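Gentamicin resistance protein (Enterococcus gallinarum, PDB 6CTZ) probably inactivates aminoglycoside antibiotics such as gentamicin and kanamycin by transferring a phosphate from a guanine nucleotide to their 2''-hydroxyl group. Local coordinates at residues A[65-73]-A[208-216]. The protein carries 2 engineered substitutions. Sequence-based numbering, arbitrary orientation. Where two conformers were deposited one is given.
Sequences CVKVNIPQY and PLTGIIDFG. With MG (magnesium ion), chain C; MG (magnesium ion), chain D; GDP (guanosine-5'-diphosphate), chain B.
Leu209, the first residue of strand 209-212, packs on Val68, at a junction seen in the protein kinase-like fold: the loop between helix 46-62 and strand 73-78 pairs with the strand that runs into the DFG motif. Leu209 CD2 lies 3.7 Å from Val68 CG1, while Val68 CG2 reaches Ile212 CG1; the beta-branched valine thus has one methyl for each of two larger apolar side chains. The backbones form a single beta bridge, Asn69 with Gly211. Thr210 O accepts from Asn69 N (2.9 Å), with the donor tilted 27° out of the carbonyl plane, and a water donates to both Thr210 O and Asn69 OD1; an amide suits this solvent-exposed position. Thr210 and Gly211 together face Leu199 as a classic beta bulge, and Gly211 CA comes to 3.1 Å from Asn69 O, a close approach that its lack of a side chain makes easy. Ile212 N donates the bridge's other hydrogen bond, to Asn69 O, almost straight down the carbonyl. Ile213 sets CG2 against Pro71 CG and CD1 against the GDP base, joining loop and nucleotide pocket. Asp214, with CG anti to its N (chi1 -168°), turns away from the loop; its OD2 bridges the two magnesium ions while OD1 also binds one of them. Phe215 swings back to the loop, its CZ 3.7 Å from Ile70 CG2, and its ring also meets His190. Gly216 N closes an Asx turn on Asp214 OD1, approaching from above the carboxylate plane at 3.3 Å.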
ATOM      1  N   CYS A  65       7.467 -17.281   4.390  1.00 15.37           N
ATOM      2  CA  CYS A  65       6.057 -17.463   4.695  1.00 16.67           C
ATOM      3  C   CYS A  65       5.138 -17.117   3.537  1.00 16.56           C
ATOM      4  O   CYS A  65       3.937 -17.391   3.622  1.00 19.41           O
ATOM      5  CB  CYS A  65       5.665 -16.597   5.901  1.00 19.42           C
ATOM      6  SG  CYS A  65       6.659 -16.922   7.364  1.00 23.30           S
ATOM      7  N   VAL A  66       5.653 -16.500   2.478  1.00 16.06           N
ATOM      8  CA  VAL A  66       4.833 -16.095   1.345  1.00 15.82           C
ATOM      9  C   VAL A  66       5.330 -16.809   0.093  1.00 16.24           C
ATOM     10  O   VAL A  66       6.483 -17.238   0.007  1.00 18.05           O
ATOM     11  CB  VAL A  66       4.793 -14.561   1.141  1.00 16.56           C
ATOM     12  CG1 VAL A  66       4.163 -13.878   2.342  1.00 17.45           C
ATOM     13  CG2 VAL A  66       6.185 -14.022   0.897  1.00 16.64           C
ATOM     14  N   LYS A  67       4.431 -16.957  -0.878  1.00 17.29           N
ATOM     15  CA  LYS A  67       4.715 -17.647  -2.133  1.00 17.92           C
ATOM     16  C   LYS A  67       4.871 -16.684  -3.304  1.00 19.74           C
ATOM     17  O   LYS A  67       4.659 -17.066  -4.460  1.00 24.29           O
ATOM     18  CB  LYS A  67       3.613 -18.656  -2.447  1.00 20.06           C
ATOM     19  CG  LYS A  67       3.492 -19.755  -1.416  1.00 23.65           C
ATOM     20  CD  LYS A  67       2.476 -20.788  -1.851  1.00 28.11           C
ATOM     21  CE  LYS A  67       2.186 -21.794  -0.749  1.00 31.41           C
ATOM     22  NZ  LYS A  67       3.405 -22.510  -0.301  1.00 32.93           N
ATOM     23  N   VAL A  68       5.150 -15.430  -3.020  1.00 17.11           N
ATOM     24  CA  VAL A  68       5.595 -14.476  -4.015  1.00 17.12           C
ATOM     25  C   VAL A  68       6.963 -13.992  -3.573  1.00 14.75           C
ATOM     26  O   VAL A  68       7.357 -14.128  -2.410  1.00 15.03           O
ATOM     27  CB  VAL A  68       4.632 -13.279  -4.175  1.00 18.78           C
ATOM     28  CG1 VAL A  68       3.288 -13.734  -4.722  1.00 21.01           C
ATOM     29  CG2 VAL A  68       4.476 -12.534  -2.851  1.00 18.90           C
ATOM     30  N   ASN A  69       7.687 -13.415  -4.515  1.00 14.04           N
ATOM     31  CA  ASN A  69       8.947 -12.779  -4.192  1.00 13.84           C
ATOM     32  C   ASN A  69       8.698 -11.420  -3.553  1.00 11.83           C
ATOM     33  O   ASN A  69       7.764 -10.700  -3.926  1.00 13.78           O
ATOM     34  CB  ASN A  69       9.781 -12.667  -5.461  1.00 16.73           C
ATOM     35  CG  ASN A  69      10.182 -14.047  -5.993  1.00 21.25           C
ATOM     36  OD1 ASN A  69       9.563 -15.055  -5.646  1.00 24.47           O
ATOM     37  ND2 ASN A  69      11.222 -14.100  -6.795  1.00 22.92           N
ATOM     38  N   ILE A  70       9.497 -11.097  -2.539  1.00 11.80           N
ATOM     39  CA  ILE A  70       9.449  -9.791  -1.888  1.00 11.43           C
ATOM     40  C   ILE A  70      10.881  -9.266  -1.820  1.00 11.52           C
ATOM     41  O   ILE A  70      11.840 -10.034  -1.991  1.00 12.05           O
ATOM     42  CB  ILE A  70       8.795  -9.878  -0.485  1.00 11.06           C
ATOM     43  CG1 ILE A  70       9.677 -10.667   0.496  1.00 12.14           C
ATOM     44  CG2 ILE A  70       7.373 -10.463  -0.581  1.00 11.97           C
ATOM     45  CD1 ILE A  70       9.028 -10.864   1.865  1.00 13.13           C
ATOM     46  N   PRO A  71      11.069  -7.967  -1.570  1.00 11.14           N
ATOM     47  CA  PRO A  71      12.442  -7.440  -1.541  1.00 11.67           C
ATOM     48  C   PRO A  71      13.289  -8.119  -0.477  1.00 11.52           C
ATOM     49  O   PRO A  71      12.854  -8.343   0.655  1.00 12.65           O
ATOM     50  CB  PRO A  71      12.246  -5.959  -1.216  1.00 11.61           C
ATOM     51  CG  PRO A  71      10.865  -5.649  -1.724  1.00 11.94           C
ATOM     52  CD  PRO A  71      10.077  -6.889  -1.394  1.00 11.34           C
ATOM     53  N   GLN A  72      14.534  -8.403  -0.840  1.00 13.18           N
ATOM     54  CA  GLN A  72      15.503  -8.962   0.093  1.00 14.88           C
ATOM     55  C   GLN A  72      16.701  -8.034   0.129  1.00 14.37           C
ATOM     56  O   GLN A  72      17.507  -8.001  -0.812  1.00 14.85           O
ATOM     57  CB  GLN A  72      15.924 -10.344  -0.349  1.00 17.00           C
ATOM     58  CG  GLN A  72      14.831 -11.342  -0.227  1.00 19.14           C
ATOM     59  CD  GLN A  72      15.416 -12.695  -0.356  1.00 22.65           C
ATOM     60  OE1 GLN A  72      15.694 -13.359   0.633  1.00 23.01           O
ATOM     61  NE2 GLN A  72      15.695 -13.087  -1.585  1.00 24.60           N
ATOM     62  N   TYR A  73      16.818  -7.288   1.215  1.00 14.73           N
ATOM     63  CA  TYR A  73      17.838  -6.255   1.299  1.00 15.50           C
ATOM     64  C   TYR A  73      19.195  -6.908   1.513  1.00 17.38           C
ATOM     65  O   TYR A  73      19.469  -7.459   2.582  1.00 23.05           O
ATOM     66  CB  TYR A  73      17.496  -5.305   2.440  1.00 15.09           C
ATOM     67  CG  TYR A  73      16.142  -4.608   2.342  1.00 13.75           C
ATOM     68  CD1 TYR A  73      15.474  -4.428   1.121  1.00 13.76           C
ATOM     69  CD2 TYR A  73      15.538  -4.113   3.488  1.00 14.37           C
ATOM     70  CE1 TYR A  73      14.253  -3.773   1.069  1.00 13.47           C
ATOM     71  CE2 TYR A  73      14.332  -3.461   3.439  1.00 13.52           C
ATOM     72  CZ  TYR A  73      13.694  -3.290   2.233  1.00 12.23           C
ATOM     73  OH  TYR A  73      12.490  -2.632   2.215  1.00 13.81           O
ATOM     74  N   PRO A 208       0.611 -16.072 -12.579  1.00 13.93           N
ATOM     75  CA  PRO A 208       1.059 -14.772 -13.113  1.00 13.45           C
ATOM     76  C   PRO A 208       1.604 -13.795 -12.075  1.00 12.82           C
ATOM     77  O   PRO A 208       2.374 -12.905 -12.451  1.00 15.13           O
ATOM     78  CB  PRO A 208      -0.213 -14.216 -13.758  1.00 14.90           C
ATOM     79  CG  PRO A 208      -1.325 -14.864 -12.952  1.00 14.88           C
ATOM     80  CD  PRO A 208      -0.846 -16.247 -12.704  1.00 14.95           C
ATOM     81  N   LEU A 209       1.213 -13.882 -10.805  1.00 11.68           N
ATOM     82  CA  LEU A 209       1.757 -12.978  -9.799  1.00 11.68           C
ATOM     83  C   LEU A 209       3.109 -13.517  -9.353  1.00 11.15           C
ATOM     84  O   LEU A 209       3.204 -14.666  -8.912  1.00 13.45           O
ATOM     85  CB  LEU A 209       0.807 -12.891  -8.609  1.00 11.52           C
ATOM     86  CG  LEU A 209       1.221 -11.863  -7.553  1.00 11.74           C
ATOM     87  CD1 LEU A 209       1.145 -10.434  -8.091  1.00 13.36           C
ATOM     88  CD2 LEU A 209       0.360 -12.017  -6.302  1.00 13.32           C
ATOM     89  N   THR A 210       4.155 -12.704  -9.473  1.00 11.32           N
ATOM     90  CA  THR A 210       5.484 -13.144  -9.089  1.00 11.84           C
ATOM     91  C   THR A 210       6.059 -12.391  -7.905  1.00 11.38           C
ATOM     92  O   THR A 210       6.944 -12.932  -7.239  1.00 12.95           O
ATOM     93  CB  THR A 210       6.470 -13.068 -10.268  1.00 13.05           C
ATOM     94  OG1 THR A 210       6.521 -11.730 -10.769  1.00 15.39           O
ATOM     95  CG2 THR A 210       6.055 -14.019 -11.383  1.00 14.40           C
ATOM     96  N   GLY A 211       5.587 -11.180  -7.613  1.00 11.40           N
ATOM     97  CA  GLY A 211       6.202 -10.413  -6.549  1.00 11.54           C
ATOM     98  C   GLY A 211       5.290  -9.341  -6.009  1.00 10.19           C
ATOM     99  O   GLY A 211       4.342  -8.907  -6.672  1.00 10.50           O
ATOM    100  N   ILE A 212       5.590  -8.926  -4.778  1.00  9.51           N
ATOM    101  CA  ILE A 212       4.930  -7.808  -4.105  0.66  9.94           C
ATOM    102  C   ILE A 212       6.018  -6.945  -3.485  1.00  9.46           C
ATOM    103  O   ILE A 212       6.915  -7.474  -2.808  1.00 10.94           O
ATOM    104  CB  ILE A 212       3.958  -8.286  -3.005  0.66 10.45           C
ATOM    105  CG1 ILE A 212       2.850  -9.169  -3.584  0.66 11.45           C
ATOM    106  CG2 ILE A 212       3.361  -7.083  -2.250  0.66 11.49           C
ATOM    107  CD1 ILE A 212       1.746  -8.399  -4.289  0.66 11.50           C
ATOM    108  N   ILE A 213       5.951  -5.631  -3.706  1.00  9.74           N
ATOM    109  CA  ILE A 213       6.924  -4.701  -3.144  1.00  9.63           C
ATOM    110  C   ILE A 213       6.278  -3.735  -2.147  1.00  9.16           C
ATOM    111  O   ILE A 213       5.060  -3.767  -1.920  1.00  9.82           O
ATOM    112  CB  ILE A 213       7.678  -3.951  -4.260  1.00 10.85           C
ATOM    113  CG1 ILE A 213       6.696  -3.162  -5.139  1.00 10.63           C
ATOM    114  CG2 ILE A 213       8.533  -4.928  -5.080  1.00 12.51           C
ATOM    115  CD1 ILE A 213       7.375  -2.162  -6.048  1.00 12.09           C
ATOM    116  N   ASP A 214       7.106  -2.881  -1.540  1.00 10.16           N
ATOM    117  CA  ASP A 214       6.708  -1.758  -0.689  1.00 10.00           C
ATOM    118  C   ASP A 214       5.865  -2.139   0.519  1.00  9.46           C
ATOM    119  O   ASP A 214       4.653  -1.906   0.537  1.00 10.04           O
ATOM    120  CB  ASP A 214       6.011  -0.648  -1.474  1.00 11.41           C
ATOM    121  CG  ASP A 214       5.872   0.631  -0.654  1.00 11.44           C
ATOM    122  OD1 ASP A 214       6.421   0.694   0.484  1.00 12.29           O
ATOM    123  OD2 ASP A 214       5.206   1.575  -1.144  1.00 12.32           O
ATOM    124  N   PHE A 215       6.509  -2.687   1.543  1.00 10.56           N
ATOM    125  CA  PHE A 215       5.864  -3.048   2.796  1.00 10.53           C
ATOM    126  C   PHE A 215       5.958  -1.943   3.842  1.00  9.65           C
ATOM    127  O   PHE A 215       5.786  -2.216   5.033  1.00 10.90           O
ATOM    128  CB  PHE A 215       6.454  -4.359   3.336  1.00 11.92           C
ATOM    129  CG  PHE A 215       6.037  -5.589   2.562  1.00 11.07           C
ATOM    130  CD1 PHE A 215       6.520  -5.832   1.275  1.00 11.88           C
ATOM    131  CD2 PHE A 215       5.186  -6.520   3.136  1.00 11.60           C
ATOM    132  CE1 PHE A 215       6.148  -6.982   0.574  1.00 11.83           C
ATOM    133  CE2 PHE A 215       4.809  -7.663   2.448  1.00 11.67           C
ATOM    134  CZ  PHE A 215       5.290  -7.894   1.157  1.00 11.92           C
ATOM    135  N   GLY A 216       6.198  -0.698   3.423  1.00 10.17           N
ATOM    136  CA  GLY A 216       6.406   0.382   4.369  1.00 11.07           C
ATOM    137  C   GLY A 216       5.207   0.710   5.236  1.00 10.16           C
ATOM    138  O   GLY A 216       5.379   1.275   6.323  1.00 10.49           O
TER
HETATM  139 MG    MG C 402       4.888   2.360  -3.076  1.00 12.68          MG
HETATM  140 MG    MG D 403       5.712   2.765   0.726  1.00 14.35          MG
HETATM  141  PB  GDP B 401       7.074   4.295  -1.741  1.00 13.20           P
HETATM  142  O1B GDP B 401       7.154   3.653  -0.377  1.00 13.74           O
HETATM  143  O2B GDP B 401       5.724   4.085  -2.394  1.00 12.41           O
HETATM  144  O3B GDP B 401       7.530   5.736  -1.719  1.00 14.36           O
HETATM  145  O3A GDP B 401       8.188   3.527  -2.628  1.00 12.67           O
HETATM  146  PA  GDP B 401       8.129   2.043  -3.275  1.00 12.85           P
HETATM  147  O1A GDP B 401       8.777   1.041  -2.366  1.00 12.63           O
HETATM  148  O2A GDP B 401       6.704   1.706  -3.678  1.00 12.49           O
HETATM  149  O5' GDP B 401       9.108   2.238  -4.555  1.00 13.39           O
HETATM  150  C5' GDP B 401       8.824   3.273  -5.487  1.00 14.88           C
HETATM  151  C4' GDP B 401       8.597   2.658  -6.848  1.00 13.94           C
HETATM  152  O4' GDP B 401       9.824   2.091  -7.306  1.00 14.24           O
HETATM  153  C3' GDP B 401       7.611   1.503  -6.877  1.00 13.54           C
HETATM  154  O3' GDP B 401       6.247   1.937  -6.895  1.00 15.04           O
HETATM  155  C2' GDP B 401       8.002   0.847  -8.177  1.00 13.25           C
HETATM  156  O2' GDP B 401       7.513   1.605  -9.289  1.00 15.35           O
HETATM  157  C1' GDP B 401       9.514   1.000  -8.164  1.00 13.30           C
HETATM  158  N9  GDP B 401      10.140  -0.209  -7.591  1.00 11.79           N
HETATM  159  C8  GDP B 401      10.605  -0.389  -6.334  1.00 12.39           C
HETATM  160  N7  GDP B 401      11.112  -1.644  -6.213  1.00 12.32           N
HETATM  161  C5  GDP B 401      10.970  -2.258  -7.404  1.00 11.97           C
HETATM  162  C6  GDP B 401      11.268  -3.580  -7.970  1.00 12.06           C
HETATM  163  O6  GDP B 401      11.820  -4.459  -7.281  1.00 12.71           O
HETATM  164  N1  GDP B 401      10.944  -3.780  -9.257  1.00 13.36           N
HETATM  165  C2  GDP B 401      10.352  -2.847 -10.033  1.00 13.94           C
HETATM  166  N2  GDP B 401      10.075  -3.135 -11.320  1.00 14.99           N
HETATM  167  N3  GDP B 401      10.037  -1.614  -9.579  1.00 13.17           N
HETATM  168  C4  GDP B 401      10.336  -1.299  -8.301  1.00 11.95           C
HETATM  169  O   HOH W   1       7.246 -15.990  -7.203  1.00 29.26           O
HETATM  170  O   HOH W   2       4.430   3.063  -4.951  1.00 13.61           O
HETATM  171  O   HOH W   3       3.088   3.207  -2.394  1.00 13.10           O
HETATM  172  O   HOH W   4       3.935   1.818   1.483  1.00 16.18           O
HETATM  173  O   HOH W   5       6.802   3.031   2.564  1.00 17.47           O
HETATM  174  O   HOH W   6       4.668   4.523   0.854  1.00 18.51           O